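Local structure of similarities with probable monooxygenase (Photorhabdus luminescens, 4HB9) at residues D253-D257 and L270-R274; P217-F221 and V245-A251; N82-R86 and I276-P280. The protein binds flavin-adenine dinucleotide and probably acts as a flavin-dependent monooxygenase of the aromatic ring hydroxylase type. All blocks are in the same frame, centred on the assembly; numbering follows the deposited sequence. Where two conformers were deposited one is given.

Contact 1: D253-D257 and L270-R274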
ATOM      1  N   ASP A 253     -17.997  -4.748  15.216  1.00 21.38           N
ATOM      2  CA  ASP A 253     -19.065  -5.390  15.996  1.00 23.55           C
ATOM      3  C   ASP A 253     -20.402  -5.582  15.232  1.00 21.69           C
ATOM      4  O   ASP A 253     -21.273  -6.314  15.699  1.00 21.79           O
ATOM      5  CB  ASP A 253     -19.403  -4.546  17.235  1.00 26.11           C
ATOM      6  CG  ASP A 253     -18.243  -4.387  18.192  1.00 32.83           C
ATOM      7  OD1 ASP A 253     -17.328  -5.257  18.202  1.00 32.12           O
ATOM      8  OD2 ASP A 253     -18.279  -3.374  18.957  1.00 36.50           O
ATOM      9  N   SER A 254     -20.605  -4.871  14.120  1.00 20.25           N
ATOM     10  CA  SER A 254     -21.826  -5.010  13.325  1.00 18.70           C
ATOM     11  C   SER A 254     -21.770  -6.124  12.289  1.00 18.97           C
ATOM     12  O   SER A 254     -22.759  -6.379  11.575  1.00 20.04           O
ATOM     13  CB  SER A 254     -22.180  -3.686  12.617  1.00 19.76           C
ATOM     14  OG  SER A 254     -21.362  -3.469  11.469  1.00 18.57           O
ATOM     15  N   LEU A 255     -20.611  -6.767  12.191  1.00 18.37           N
ATOM     16  CA  LEU A 255     -20.376  -7.848  11.245  1.00 19.27           C
ATOM     17  C   LEU A 255     -20.137  -9.126  12.017  1.00 20.40           C
ATOM     18  O   LEU A 255     -19.698  -9.069  13.168  1.00 20.39           O
ATOM     19  CB  LEU A 255     -19.149  -7.522  10.383  1.00 18.49           C
ATOM     20  CG  LEU A 255     -19.320  -6.293   9.501  1.00 20.03           C
ATOM     21  CD1 LEU A 255     -17.987  -5.756   9.018  1.00 22.38           C
ATOM     22  CD2 LEU A 255     -20.215  -6.611   8.323  1.00 21.00           C
ATOM     23  N   PRO A 256     -20.374 -10.287  11.383  1.00 22.28           N
ATOM     24  CA  PRO A 256     -19.972 -11.572  11.953  1.00 23.28           C
ATOM     25  C   PRO A 256     -18.545 -11.600  12.466  1.00 25.26           C
ATOM     26  O   PRO A 256     -17.641 -11.041  11.830  1.00 23.68           O
ATOM     27  CB  PRO A 256     -20.095 -12.533  10.761  1.00 24.19           C
ATOM     28  CG  PRO A 256     -21.161 -11.921   9.919  1.00 23.38           C
ATOM     29  CD  PRO A 256     -20.890 -10.447  10.010  1.00 23.03           C
ATOM     30  N   ASP A 257     -18.362 -12.274  13.606  1.00 24.56           N
ATOM     31  CA  ASP A 257     -17.061 -12.497  14.231  1.00 27.95           C
ATOM     32  C   ASP A 257     -16.046 -13.047  13.253  1.00 26.65           C
ATOM     33  O   ASP A 257     -14.895 -12.650  13.276  1.00 27.34           O
ATOM     34  CB  ASP A 257     -17.175 -13.507  15.386  1.00 31.60           C
ATOM     35  CG  ASP A 257     -17.909 -12.955  16.568  1.00 37.77           C
ATOM     36  OD1 ASP A 257     -18.015 -11.714  16.673  1.00 38.54           O
ATOM     37  OD2 ASP A 257     -18.386 -13.763  17.399  1.00 46.19           O
ATOM     38  N   LEU A 270     -23.801 -10.440   2.128  1.00 20.14           N
ATOM     39  CA  LEU A 270     -23.819  -9.609   3.314  1.00 19.84           C
ATOM     40  C   LEU A 270     -23.898  -8.114   2.993  1.00 19.87           C
ATOM     41  O   LEU A 270     -24.661  -7.390   3.623  1.00 19.97           O
ATOM     42  CB  LEU A 270     -22.629  -9.910   4.175  1.00 21.48           C
ATOM     43  CG  LEU A 270     -22.779  -9.183   5.508  1.00 23.31           C
ATOM     44  CD1 LEU A 270     -22.441 -10.125   6.650  1.00 24.02           C
ATOM     45  CD2 LEU A 270     -21.934  -7.944   5.483  1.00 23.25           C
ATOM     46  N   VAL A 271     -23.119  -7.644   2.021  1.00 18.93           N
ATOM     47  CA  VAL A 271     -23.130  -6.226   1.699  1.00 18.38           C
ATOM     48  C   VAL A 271     -24.499  -5.851   1.117  1.00 19.09           C
ATOM     49  O   VAL A 271     -25.091  -4.792   1.485  1.00 19.79           O
ATOM     50  CB  VAL A 271     -21.986  -5.865   0.745  1.00 17.32           C
ATOM     51  CG1 VAL A 271     -22.110  -4.432   0.251  1.00 17.48           C
ATOM     52  CG2 VAL A 271     -20.652  -6.075   1.438  1.00 17.73           C
ATOM     53  N   GLN A 272     -25.042  -6.700   0.246  1.00 19.39           N
ATOM     54  CA  GLN A 272     -26.384  -6.435  -0.268  1.00 20.65           C
ATOM     55  C   GLN A 272     -27.414  -6.376   0.864  1.00 20.60           C
ATOM     56  O   GLN A 272     -28.310  -5.538   0.828  1.00 20.89           O
ATOM     57  CB  GLN A 272     -26.828  -7.473  -1.305  1.00 23.35           C
ATOM     58  CG  GLN A 272     -26.053  -7.393  -2.601  1.00 26.06           C
ATOM     59  CD  GLN A 272     -26.502  -8.449  -3.604  1.00 29.84           C
ATOM     60  OE1 GLN A 272     -27.615  -8.413  -4.102  1.00 29.62           O
ATOM     61  NE2 GLN A 272     -25.628  -9.383  -3.897  1.00 31.88           N
ATOM     62  N   SER A 273     -27.302  -7.265   1.845  1.00 20.18           N
ATOM     63  CA  SER A 273     -28.200  -7.208   3.023  1.00 21.89           C
ATOM     64  C   SER A 273     -28.086  -5.894   3.777  1.00 21.68           C
ATOM     65  O   SER A 273     -29.097  -5.375   4.275  1.00 23.46           O
ATOM     66  CB  SER A 273     -27.989  -8.376   3.981  1.00 22.25           C
ATOM     67  OG  SER A 273     -26.831  -8.188   4.802  1.00 27.95           O
ATOM     68  N   ARG A 274     -26.880  -5.333   3.840  1.00 20.82           N
ATOM     69  CA  ARG A 274     -26.683  -4.043   4.504  1.00 19.85           C
ATOM     70  C   ARG A 274     -27.264  -2.877   3.690  1.00 21.67           C
ATOM     71  O   ARG A 274     -27.529  -1.816   4.242  1.00 20.21           O
ATOM     72  CB  ARG A 274     -25.204  -3.808   4.777  1.00 20.21           C
ATOM     73  CG  ARG A 274     -24.591  -4.826   5.731  1.00 19.54           C
ATOM     74  CD  ARG A 274     -25.171  -4.692   7.134  1.00 19.66           C
ATOM     75  NE  ARG A 274     -24.461  -5.502   8.125  1.00 19.26           N
ATOM     76  CZ  ARG A 274     -24.691  -6.788   8.371  1.00 21.04           C
ATOM     77  NH1 ARG A 274     -23.983  -7.410   9.302  1.00 21.46           N
ATOM     78  NH2 ARG A 274     -25.606  -7.470   7.677  1.00 20.06           N
TER
HETATM   79  O   HOH W   1     -22.384  -3.990   8.939  1.00 20.95           O

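Contact 2: P217-F221 and V245-A251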
ATOM      1  N   PRO A 217     -25.046   3.399  10.498  1.00 21.25           N
ATOM      2  CA  PRO A 217     -23.687   3.774  10.865  1.00 20.98           C
ATOM      3  C   PRO A 217     -22.633   3.057  10.003  1.00 19.51           C
ATOM      4  O   PRO A 217     -21.813   2.297  10.501  1.00 20.59           O
ATOM      5  CB  PRO A 217     -23.603   3.338  12.321  1.00 21.37           C
ATOM      6  CG  PRO A 217     -24.511   2.154  12.414  1.00 22.51           C
ATOM      7  CD  PRO A 217     -25.655   2.491  11.491  1.00 22.25           C
ATOM      8  N   ASP A 218     -22.677   3.306   8.715  1.00 19.45           N
ATOM      9  CA  ASP A 218     -21.772   2.642   7.783  1.00 18.38           C
ATOM     10  C   ASP A 218     -21.640   3.491   6.546  1.00 18.68           C
ATOM     11  O   ASP A 218     -22.157   4.618   6.497  1.00 18.06           O
ATOM     12  CB  ASP A 218     -22.238   1.186   7.517  1.00 19.23           C
ATOM     13  CG  ASP A 218     -23.719   1.074   7.133  1.00 20.45           C
ATOM     14  OD1 ASP A 218     -24.377   2.060   6.792  1.00 19.53           O
ATOM     15  OD2 ASP A 218     -24.211  -0.066   7.164  1.00 22.90           O
ATOM     16  N   TRP A 219     -20.896   3.017   5.555  1.00 18.08           N
ATOM     17  CA  TRP A 219     -20.484   3.891   4.470  1.00 18.36           C
ATOM     18  C   TRP A 219     -20.168   3.059   3.242  1.00 17.41           C
ATOM     19  O   TRP A 219     -19.715   1.933   3.392  1.00 17.75           O
ATOM     20  CB  TRP A 219     -19.216   4.613   4.922  1.00 18.19           C
ATOM     21  CG  TRP A 219     -18.774   5.783   4.127  1.00 18.36           C
ATOM     22  CD1 TRP A 219     -18.073   5.773   2.958  1.00 18.91           C
ATOM     23  CD2 TRP A 219     -18.921   7.148   4.496  1.00 19.23           C
ATOM     24  NE1 TRP A 219     -17.807   7.056   2.555  1.00 20.30           N
ATOM     25  CE2 TRP A 219     -18.311   7.920   3.495  1.00 20.42           C
ATOM     26  CE3 TRP A 219     -19.513   7.795   5.582  1.00 20.75           C
ATOM     27  CZ2 TRP A 219     -18.273   9.309   3.548  1.00 22.06           C
ATOM     28  CZ3 TRP A 219     -19.461   9.167   5.639  1.00 22.20           C
ATOM     29  CH2 TRP A 219     -18.854   9.912   4.638  1.00 22.16           C
ATOM     30  N   LEU A 220     -20.329   3.629   2.059  1.00 16.79           N
ATOM     31  CA  LEU A 220     -19.878   2.966   0.808  1.00 17.49           C
ATOM     32  C   LEU A 220     -19.085   3.944  -0.033  1.00 17.26           C
ATOM     33  O   LEU A 220     -19.576   5.037  -0.400  1.00 19.39           O
ATOM     34  CB  LEU A 220     -21.024   2.399  -0.004  1.00 17.05           C
ATOM     35  CG  LEU A 220     -20.621   1.517  -1.195  1.00 17.21           C
ATOM     36  CD1 LEU A 220     -20.148   0.124  -0.753  1.00 17.05           C
ATOM     37  CD2 LEU A 220     -21.810   1.335  -2.120  1.00 19.22           C
ATOM     38  N   PHE A 221     -17.829   3.576  -0.288  1.00 18.44           N
ATOM     39  CA  PHE A 221     -16.917   4.396  -1.064  1.00 20.53           C
ATOM     40  C   PHE A 221     -16.801   3.744  -2.443  1.00 20.22           C
ATOM     41  O   PHE A 221     -16.685   2.523  -2.528  1.00 20.21           O
ATOM     42  CB  PHE A 221     -15.559   4.524  -0.359  1.00 22.69           C
ATOM     43  CG  PHE A 221     -14.558   5.303  -1.148  1.00 28.25           C
ATOM     44  CD1 PHE A 221     -14.746   6.664  -1.369  1.00 32.31           C
ATOM     45  CD2 PHE A 221     -13.464   4.681  -1.737  1.00 29.71           C
ATOM     46  CE1 PHE A 221     -13.854   7.387  -2.142  1.00 32.60           C
ATOM     47  CE2 PHE A 221     -12.558   5.401  -2.508  1.00 31.75           C
ATOM     48  CZ  PHE A 221     -12.748   6.761  -2.695  1.00 33.27           C
ATOM     49  N   VAL A 245     -14.165   0.030  -8.108  1.00 19.24           N
ATOM     50  CA  VAL A 245     -13.882  -0.538  -6.823  1.00 18.64           C
ATOM     51  C   VAL A 245     -14.901   0.021  -5.864  1.00 18.03           C
ATOM     52  O   VAL A 245     -15.176   1.224  -5.872  1.00 19.05           O
ATOM     53  CB  VAL A 245     -12.419  -0.313  -6.341  1.00 19.66           C
ATOM     54  CG1 VAL A 245     -11.929   1.121  -6.499  1.00 21.36           C
ATOM     55  CG2 VAL A 245     -12.260  -0.761  -4.887  1.00 20.04           C
ATOM     56  N   TRP A 246     -15.461  -0.849  -5.040  1.00 17.51           N
ATOM     57  CA  TRP A 246     -16.336  -0.405  -3.937  1.00 16.77           C
ATOM     58  C   TRP A 246     -15.805  -0.884  -2.597  1.00 16.76           C
ATOM     59  O   TRP A 246     -15.197  -1.971  -2.481  1.00 16.22           O
ATOM     60  CB  TRP A 246     -17.778  -0.840  -4.149  1.00 16.33           C
ATOM     61  CG  TRP A 246     -17.989  -2.305  -4.348  1.00 16.13           C
ATOM     62  CD1 TRP A 246     -18.045  -2.964  -5.542  1.00 16.58           C
ATOM     63  CD2 TRP A 246     -18.131  -3.311  -3.334  1.00 16.95           C
ATOM     64  NE1 TRP A 246     -18.229  -4.300  -5.341  1.00 16.95           N
ATOM     65  CE2 TRP A 246     -18.288  -4.552  -3.999  1.00 17.17           C
ATOM     66  CE3 TRP A 246     -18.151  -3.287  -1.943  1.00 16.83           C
ATOM     67  CZ2 TRP A 246     -18.478  -5.737  -3.324  1.00 18.07           C
ATOM     68  CZ3 TRP A 246     -18.313  -4.473  -1.267  1.00 18.18           C
ATOM     69  CH2 TRP A 246     -18.471  -5.688  -1.954  1.00 18.47           C
ATOM     70  N   VAL A 247     -16.030  -0.065  -1.575  1.00 16.60           N
ATOM     71  CA  VAL A 247     -15.562  -0.395  -0.233  1.00 17.13           C
ATOM     72  C   VAL A 247     -16.688  -0.163   0.751  1.00 17.12           C
ATOM     73  O   VAL A 247     -17.142   0.964   0.903  1.00 17.65           O
ATOM     74  CB  VAL A 247     -14.344   0.442   0.184  1.00 17.49           C
ATOM     75  CG1 VAL A 247     -13.831  -0.055   1.512  1.00 18.62           C
ATOM     76  CG2 VAL A 247     -13.240   0.371  -0.871  1.00 18.71           C
ATOM     77  N   TYR A 248     -17.185  -1.235   1.348  1.00 16.48           N
ATOM     78  CA  TYR A 248     -18.236  -1.113   2.358  1.00 16.43           C
ATOM     79  C   TYR A 248     -17.546  -1.043   3.690  1.00 16.35           C
ATOM     80  O   TYR A 248     -16.720  -1.901   3.994  1.00 16.70           O
ATOM     81  CB  TYR A 248     -19.221  -2.294   2.332  1.00 16.10           C
ATOM     82  CG  TYR A 248     -20.201  -2.278   3.487  1.00 15.57           C
ATOM     83  CD1 TYR A 248     -21.274  -1.380   3.528  1.00 16.75           C
ATOM     84  CD2 TYR A 248     -20.027  -3.110   4.551  1.00 15.84           C
ATOM     85  CE1 TYR A 248     -22.133  -1.342   4.610  1.00 16.94           C
ATOM     86  CE2 TYR A 248     -20.887  -3.103   5.631  1.00 16.23           C
ATOM     87  CZ  TYR A 248     -21.930  -2.222   5.670  1.00 18.14           C
ATOM     88  OH  TYR A 248     -22.758  -2.241   6.774  1.00 18.64           O
ATOM     89  N   VAL A 249     -17.888  -0.015   4.466  1.00 16.78           N
ATOM     90  CA  VAL A 249     -17.223   0.271   5.762  1.00 17.36           C
ATOM     91  C   VAL A 249     -18.256   0.299   6.879  1.00 16.52           C
ATOM     92  O   VAL A 249     -19.282   0.946   6.742  1.00 17.05           O
ATOM     93  CB  VAL A 249     -16.460   1.604   5.709  1.00 16.86           C
ATOM     94  CG1 VAL A 249     -15.637   1.822   6.957  1.00 16.95           C
ATOM     95  CG2 VAL A 249     -15.558   1.657   4.499  1.00 18.07           C
ATOM     96  N   ALA A 250     -17.995  -0.436   7.955  1.00 16.39           N
ATOM     97  CA  ALA A 250     -18.921  -0.522   9.080  1.00 17.73           C
ATOM     98  C   ALA A 250     -18.190  -0.854  10.350  1.00 17.14           C
ATOM     99  O   ALA A 250     -17.013  -1.131  10.326  1.00 17.61           O
ATOM    100  CB  ALA A 250     -19.970  -1.601   8.819  1.00 17.67           C
ATOM    101  N   ALA A 251     -18.905  -0.848  11.468  1.00 17.58           N
ATOM    102  CA  ALA A 251     -18.289  -1.221  12.752  1.00 17.33           C
ATOM    103  C   ALA A 251     -18.006  -2.708  12.730  1.00 18.75           C
ATOM    104  O   ALA A 251     -18.823  -3.502  12.224  1.00 18.23           O
ATOM    105  CB  ALA A 251     -19.207  -0.861  13.914  1.00 17.92           C
TER
HETATM  106  O   HOH W   2     -21.746  -0.069  11.680  1.00 18.66           O

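Contact 3: N82-R86 and I276-P280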
ATOM      1  N   ASN A  82     -26.548  10.570  -0.420  1.00 25.17           N
ATOM      2  CA  ASN A  82     -27.195   9.676   0.515  1.00 26.53           C
ATOM      3  C   ASN A  82     -27.435   8.338  -0.165  1.00 25.43           C
ATOM      4  O   ASN A  82     -26.942   8.093  -1.265  1.00 24.16           O
ATOM      5  CB  ASN A  82     -28.469  10.282   1.121  1.00 28.68           C
ATOM      6  CG  ASN A  82     -29.647  10.310   0.156  1.00 30.60           C
ATOM      7  OD1 ASN A  82     -29.552   9.943  -1.032  1.00 28.19           O
ATOM      8  ND2 ASN A  82     -30.786  10.780   0.675  1.00 31.31           N
ATOM      9  N   GLU A  83     -28.143   7.449   0.493  1.00 26.10           N
ATOM     10  CA  GLU A  83     -28.309   6.112  -0.056  1.00 27.34           C
ATOM     11  C   GLU A  83     -29.484   6.014  -1.053  1.00 28.88           C
ATOM     12  O   GLU A  83     -29.793   4.939  -1.541  1.00 28.93           O
ATOM     13  CB  GLU A  83     -28.448   5.105   1.073  1.00 27.84           C
ATOM     14  CG  GLU A  83     -29.822   4.999   1.717  1.00 29.59           C
ATOM     15  CD  GLU A  83     -30.198   6.156   2.636  1.00 31.87           C
ATOM     16  OE1 GLU A  83     -29.543   7.227   2.672  1.00 27.34           O
ATOM     17  OE2 GLU A  83     -31.217   5.992   3.321  1.00 39.08           O
ATOM     18  N   ARG A  84     -30.142   7.132  -1.334  1.00 31.73           N
ATOM     19  CA  ARG A  84     -31.275   7.151  -2.265  1.00 34.84           C
ATOM     20  C   ARG A  84     -30.921   8.065  -3.443  1.00 36.93           C
ATOM     21  O   ARG A  84     -31.781   8.737  -3.988  1.00 36.99           O
ATOM     22  CB  ARG A  84     -32.557   7.620  -1.557  1.00 36.23           C
ATOM     23  CG  ARG A  84     -32.995   6.777  -0.365  1.00 38.40           C
ATOM     24  CD  ARG A  84     -33.707   5.487  -0.756  1.00 41.40           C
ATOM     25  NE  ARG A  84     -35.061   5.716  -1.271  1.00 41.43           N
ATOM     26  CZ  ARG A  84     -35.949   4.757  -1.569  1.00 40.63           C
ATOM     27  NH1 ARG A  84     -35.677   3.466  -1.389  1.00 41.69           N
ATOM     28  NH2 ARG A  84     -37.138   5.096  -2.035  1.00 39.69           N
HETATM   29  N   MSE A  85     -29.631   8.070  -3.777  1.00 39.77           N
HETATM   30  CA  MSE A  85     -29.157   8.805  -4.953  0.50 42.96           C
HETATM   31  C   MSE A  85     -29.284  10.314  -4.894  1.00 41.83           C
HETATM   32  O   MSE A  85     -29.204  10.963  -5.941  1.00 42.34           O
HETATM   33  CB  MSE A  85     -29.954   8.284  -6.164  0.50 48.58           C
HETATM   34  CG  MSE A  85     -29.094   8.107  -7.412  0.50 53.59           C
HETATM   35 SE   MSE A  85     -30.241   7.667  -8.959  0.50 65.32          SE
HETATM   36  CE  MSE A  85     -31.895   8.571  -8.383  0.50 62.60           C
ATOM     37  N   ARG A  86     -29.527  10.886  -3.720  1.00 39.61           N
ATOM     38  CA  ARG A  86     -29.606  12.345  -3.596  1.00 40.67           C
ATOM     39  C   ARG A  86     -28.202  12.928  -3.364  1.00 37.61           C
ATOM     40  O   ARG A  86     -27.551  12.607  -2.367  1.00 28.75           O
ATOM     41  CB  ARG A  86     -30.533  12.752  -2.444  1.00 45.60           C
ATOM     42  CG  ARG A  86     -30.883  14.244  -2.438  1.00 51.28           C
ATOM     43  CD  ARG A  86     -32.057  14.588  -1.519  1.00 55.46           C
ATOM     44  NE  ARG A  86     -31.688  14.569  -0.100  1.00 62.05           N
ATOM     45  CZ  ARG A  86     -30.946  15.499   0.515  1.00 66.41           C
ATOM     46  NH1 ARG A  86     -30.469  16.555  -0.148  1.00 66.75           N
ATOM     47  NH2 ARG A  86     -30.671  15.372   1.809  1.00 67.39           N
ATOM     48  N   ILE A 276     -30.215  -2.865   1.950  1.00 24.21           N
ATOM     49  CA  ILE A 276     -31.637  -3.006   1.642  1.00 27.24           C
ATOM     50  C   ILE A 276     -32.206  -1.583   1.688  1.00 27.12           C
ATOM     51  O   ILE A 276     -31.982  -0.830   2.643  1.00 27.94           O
ATOM     52  CB  ILE A 276     -32.384  -3.925   2.632  1.00 28.44           C
ATOM     53  CG1 ILE A 276     -31.831  -5.355   2.564  1.00 30.36           C
ATOM     54  CG2 ILE A 276     -33.875  -3.965   2.288  1.00 29.61           C
ATOM     55  CD1 ILE A 276     -32.151  -6.203   3.776  1.00 30.31           C
ATOM     56  N   SER A 277     -32.874  -1.216   0.616  1.00 26.91           N
ATOM     57  CA  SER A 277     -33.503   0.106   0.436  1.00 25.89           C
ATOM     58  C   SER A 277     -32.592   1.104  -0.254  1.00 25.38           C
ATOM     59  O   SER A 277     -33.065   2.125  -0.742  1.00 25.54           O
ATOM     60  CB  SER A 277     -34.083   0.691   1.745  1.00 27.11           C
ATOM     61  OG  SER A 277     -33.119   1.426   2.495  1.00 28.29           O
ATOM     62  N   TRP A 278     -31.292   0.827  -0.344  1.00 23.76           N
ATOM     63  CA  TRP A 278     -30.406   1.768  -1.021  1.00 22.74           C
ATOM     64  C   TRP A 278     -30.658   1.680  -2.524  1.00 23.40           C
ATOM     65  O   TRP A 278     -31.225   0.704  -3.035  1.00 21.59           O
ATOM     66  CB  TRP A 278     -28.914   1.484  -0.763  1.00 22.50           C
ATOM     67  CG  TRP A 278     -28.457   1.509   0.641  1.00 22.73           C
ATOM     68  CD1 TRP A 278     -29.209   1.404   1.772  1.00 22.47           C
ATOM     69  CD2 TRP A 278     -27.093   1.611   1.071  1.00 21.93           C
ATOM     70  NE1 TRP A 278     -28.390   1.447   2.884  1.00 23.51           N
ATOM     71  CE2 TRP A 278     -27.090   1.554   2.472  1.00 23.03           C
ATOM     72  CE3 TRP A 278     -25.879   1.745   0.395  1.00 22.40           C
ATOM     73  CZ2 TRP A 278     -25.908   1.647   3.223  1.00 22.83           C
ATOM     74  CZ3 TRP A 278     -24.707   1.815   1.130  1.00 22.21           C
ATOM     75  CH2 TRP A 278     -24.731   1.768   2.529  1.00 21.91           C
ATOM     76  N   ASP A 279     -30.158   2.672  -3.234  1.00 23.20           N
ATOM     77  CA  ASP A 279     -30.401   2.785  -4.648  1.00 27.19           C
ATOM     78  C   ASP A 279     -29.989   1.548  -5.446  1.00 26.42           C
ATOM     79  O   ASP A 279     -28.909   0.979  -5.225  1.00 25.47           O
ATOM     80  CB  ASP A 279     -29.691   3.986  -5.217  1.00 27.89           C
ATOM     81  CG  ASP A 279     -30.212   4.356  -6.587  1.00 31.38           C
ATOM     82  OD1 ASP A 279     -31.290   5.015  -6.651  1.00 32.59           O
ATOM     83  OD2 ASP A 279     -29.545   3.989  -7.574  1.00 31.00           O
ATOM     84  N   PRO A 280     -30.845   1.129  -6.394  1.00 24.91           N
ATOM     85  CA  PRO A 280     -30.565  -0.069  -7.180  1.00 24.29           C
ATOM     86  C   PRO A 280     -29.204  -0.103  -7.889  1.00 24.11           C
ATOM     87  O   PRO A 280     -28.662  -1.172  -8.071  1.00 23.89           O
ATOM     88  CB  PRO A 280     -31.700  -0.075  -8.215  1.00 25.89           C
ATOM     89  CG  PRO A 280     -32.842   0.570  -7.511  1.00 26.01           C
ATOM     90  CD  PRO A 280     -32.213   1.632  -6.629  1.00 26.55           C
TER
HETATM   91  O   HOH W   3     -33.721   4.665   2.581  1.00 43.90           O

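Contact 1: D253-D257 and L270-R274
Asp253 and Ser254 close a short 3-10 segment, after which Leu255 and Pro256 run on in extended conformation past the last turn of the helix that carries Leu270 to Arg274. The backbones stay well apart, the nearest CA atoms being those of Leu255 and Leu270 at 8.8 Å, so side chains have to span the gap. Arg274 is long enough to do so: its NH1 donates to the carbonyl O of Ser254 at 2.8 Å, with that oxygen near the guanidinium plane. A water accepts from Arg274 NE (2.7 Å) and donates to Ser254 OG (2.8 Å), an oxygen that also bonds to Ala251. Ser273 OG turns back onto the helix, giving its proton to Leu270 O at 2.6 Å. Beneath the polar bridge the contact is apolar. Leu255 CD2 meets Leu270 CD2 at 3.6 Å, and the ring of Pro256, with no amide proton to satisfy, lays CD 3.7 Å from Leu270 CD1. Both leucines are buried, and they continue onto strand 179-191, Leu255 touching Ser184 and Leu270 touching Ile186. The contact thus ties the loop after strand 240-251 to the end of helix 264-274, which packs against that strand through Val271 and Arg274.

Contact 2: P217-F221 and V245-A251
Two neighbouring strands run antiparallel here, their axes 4.7 Å apart at 171°. Trp219 with Val249 and Phe221 with Val247 are hydrogen-bonded pairs: Trp219 N to Val249 O and Val249 N to Trp219 O are both 2.9 Å, Phe221 N to Val247 O is 3.0 Å and Val247 N to Phe221 O is 2.8 Å. Beyond them a water links Pro217 O (2.6 Å) to Ala251 N (3.0 Å).

On the face bearing Asp218, Leu220 and Tyr248, the t rotamer of Tyr248 lays its ring along the sheet, so that OH donates to Asp218 OD2 at 2.6 Å. The p rotamer of Asp218 holds the carboxylate up to meet it, while OD1 bonds to Ser216. A charged acceptor suits this buried place because the phenol and Ser216 share its demand. Leu220, also t, leans across to bring CD1 4.0 Å from Tyr248 CB and 4.1 Å from Trp246 CE3; the p rotamer of Trp246 leads its indole away, and NE1 bonds to Ser289.

The other face carries Trp219, Phe221, Val247 and Val249, all t at chi1. The beta-branched valines fit the extended backbone, and their CB atoms lie 4.2 Å from Trp219 CB (Val249) and 4.3 Å from Phe221 CB (Val247). Trp219 swings its ring outward to meet His387 edge-to-face, by helix 355-386. This is a beta hairpin, strands 218-228 and 240-251, in the mixed sheet that, as in related flavin-dependent hydroxylases, accompanies the FAD-binding fold; Val245 comes within about 7 Å of FAD, side chain to cofactor.

Contact 3: N82-R86 and I276-P280
Neither segment is regular helix or strand, yet polar groups here are closely matched. Asn82 organises the first turn from within. Its OD1 accepts from Arg84 N at 2.9 Å, which makes an Asx turn, and from Arg86 N at 2.8 Å, while Asn82 N donates to Arg86 O at 3.0 Å. An asparagine suits the place because its short side chain offers a carbonyl just where these amides converge.

The turn leaves Glu83 O directed at the other segment, where it accepts from Asp279 N at 2.9 Å. Trp278 CA lies 3.3 Å from the same Glu83 O in a CA-H...O contact. Arg84 starts away from its partner but curls back through three m rotamers, so that NH1 reaches Ser277 O at 3.0 Å, with that oxygen near the guanidinium plane. A water donates to Glu83 OE2 at 2.9 Å and to Ser277 OG at 3.3 Å, whose own proton goes to Ile276 O at 2.5 Å.

Asp279 is an N-cap: its side chain serves helix 280-287, and OD2 bonds to Ser281. Met85, present as selenomethionine, places CB 3.6 Å from Asp279 OD1. The apolar share falls to Glu83 CB, 3.7 Å from the centroid of the Trp278 five-membered ring, a CH-pi contact over its face. The six-membered part of the same indole packs against Asp218 and Leu220. Both direct hydrogen bonds between the segments end on backbone carbonyls, but only one is main chain at both ends; the other needs the Arg84 guanidinium.

Overall arrangement
Contact 3 brackets the other two in sequence: Asn82 to Arg86 and Ile276 to Pro280 close a long loop within which contact 2 comes first and contact 1 follows. Their centres lie about 11 Å (contacts 1 and 2), 13 Å (2 and 3) and 17 Å (1 and 3) apart. Contact 2 is the hub, inside the mixed sheet. Helix 264-274 rests on it through Val271 and Arg274, whose CG is 3.3 Å from Tyr248 OH; Trp278 packs beside it, CZ3 3.9 Å from Leu220 CB. Contacts 1 and 3 merely adjoin in sequence. Together they fasten the helix and its flanking loops over one face of the sheet, with contact 3 tying in the 79-89 hairpin.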